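Ac-ASP-7 (Ancylostoma caninum, PDB 3S6S) is of unknown function but, as a secreted SCP/TAPS protein of the dog hookworm with a pathogenesis-related fold, probably takes part in host-parasite interactions. Local coordinates at residues 25-28 / 29-32. Sequence-based numbering, arbitrary orientation.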
# COMPACT_ATOMS: atom_id res chain seq x y z
N PHE A 25 2.71 -6.40 -4.42
CA PHE A 25 1.27 -6.61 -4.44
C PHE A 25 0.53 -5.28 -4.51
O PHE A 25 -0.37 -5.10 -5.32
CB PHE A 25 0.83 -7.39 -3.21
CG PHE A 25 -0.66 -7.47 -3.05
CD1 PHE A 25 -1.36 -6.45 -2.42
CD2 PHE A 25 -1.36 -8.57 -3.53
CE1 PHE A 25 -2.74 -6.52 -2.26
CE2 PHE A 25 -2.74 -8.65 -3.40
CZ PHE A 25 -3.43 -7.63 -2.75
N HIS A 26 0.91 -4.35 -3.65
CA HIS A 26 0.28 -3.03 -3.68
C HIS A 26 0.50 -2.29 -4.99
O HIS A 26 -0.45 -1.91 -5.66
CB HIS A 26 0.79 -2.16 -2.53
CG HIS A 26 0.10 -2.43 -1.23
ND1 HIS A 26 0.41 -3.51 -0.43
CD2 HIS A 26 -0.89 -1.76 -0.58
CE1 HIS A 26 -0.34 -3.48 0.66
NE2 HIS A 26 -1.14 -2.44 0.58
N ASN A 27 1.76 -2.07 -5.35
CA ASN A 27 2.03 -1.19 -6.48
C ASN A 27 1.77 -1.83 -7.84
O ASN A 27 1.36 -1.15 -8.80
CB ASN A 27 3.40 -0.53 -6.38
CG ASN A 27 3.42 0.59 -5.35
OD1 ASN A 27 2.58 1.51 -5.40
ND2 ASN A 27 4.33 0.49 -4.38
N GLY A 28 1.97 -3.14 -7.90
CA GLY A 28 1.55 -3.91 -9.06
C GLY A 28 0.07 -3.72 -9.37
O GLY A 28 -0.31 -3.49 -10.51
N LEU A 29 -0.78 -3.81 -8.34
CA LEU A 29 -2.20 -3.68 -8.57
C LEU A 29 -2.47 -2.25 -9.02
O LEU A 29 -3.17 -2.01 -10.00
CB LEU A 29 -2.98 -3.97 -7.30
CG LEU A 29 -4.33 -4.68 -7.45
CD1 LEU A 29 -5.20 -4.33 -6.27
CD2 LEU A 29 -5.04 -4.32 -8.75
N ARG A 30 -1.88 -1.31 -8.30
CA ARG A 30 -2.12 0.09 -8.58
C ARG A 30 -1.75 0.46 -9.99
O ARG A 30 -2.46 1.25 -10.62
CB ARG A 30 -1.31 0.96 -7.63
CG ARG A 30 -1.89 1.00 -6.25
CD ARG A 30 -1.14 2.01 -5.42
NE ARG A 30 -2.02 2.38 -4.34
CZ ARG A 30 -2.42 3.61 -4.09
NH1 ARG A 30 -1.99 4.63 -4.80
NH2 ARG A 30 -3.25 3.79 -3.08
N GLN A 31 -0.63 -0.07 -10.45
CA GLN A 31 -0.16 0.18 -11.80
C GLN A 31 -1.19 -0.32 -12.82
O GLN A 31 -1.53 0.38 -13.77
CB GLN A 31 1.21 -0.46 -12.04
CG GLN A 31 1.68 -0.29 -13.46
CD GLN A 31 3.10 -0.75 -13.67
OE1 GLN A 31 3.97 0.04 -14.02
NE2 GLN A 31 3.34 -2.04 -13.48
N ARG A 32 -1.71 -1.53 -12.61
CA ARG A 32 -2.72 -2.09 -13.50
C ARG A 32 -4.02 -1.30 -13.46
O ARG A 32 -4.68 -1.11 -14.49
CB ARG A 32 -2.96 -3.56 -13.18
CG ARG A 32 -1.79 -4.46 -13.52
CD ARG A 32 -1.75 -5.68 -12.60
NE ARG A 32 -3.07 -6.26 -12.41
CZ ARG A 32 -3.41 -7.03 -11.37
NH1 ARG A 32 -2.51 -7.31 -10.42
NH2 ARG A 32 -4.64 -7.52 -11.28
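Helix 16-34, the first long helix of this SCP/TAPS (pathogenesis-related) fold, is held through its second half by successive i to i+4 backbone bonds. Arg30 N donates to His26 O at 3.1 Å. Gln31 N reaches Asn27 O at 2.8 Å, and Arg32 N meets Gly28 O at 3.2 Å. The bond from Leu29 N to Phe25 O is weak, at 3.3 Å.

Side chains add to this frame mainly through Asn27 and Arg30, one turn apart. With CG anti to its own carbonyl carbon (chi1 -75°), Arg30 lays its CG 3.3 Å from His26 O, then runs extended from CG to NE. Its CD passes Asn27 OD1 at 3.8 Å, a contact with the aliphatic part of the chain, and the amide and guanidinium planes stand 78° apart. Their polar ends bind other parts of the fold: Asn27 OD1 accepts from Leu50 N, while Arg30 NE, NH1 and NH2 donate to the carbonyls of Val109, Tyr48 and Tyr111. Next to them, His26 ND1 is hydrogen-bonded to Ile22 O and NE2 to the Tyr140 hydroxyl.

Arg32 CD passes Gly28 O at 3.4 Å; the bend at chi3 (43°) then brings its guanidinium over Leu29 CD2, 4.0 Å above one face and offset toward the rim.

Asn27 and Arg30 thus meet without a mutual hydrogen bond; the buried guanidinium is gripped by three main-chain oxygens, which should fix its rotation. Arg30 joins the helix to Tyr48 and to the end of helix 103-110 (Val109, Tyr111), and Asn27 to Leu50.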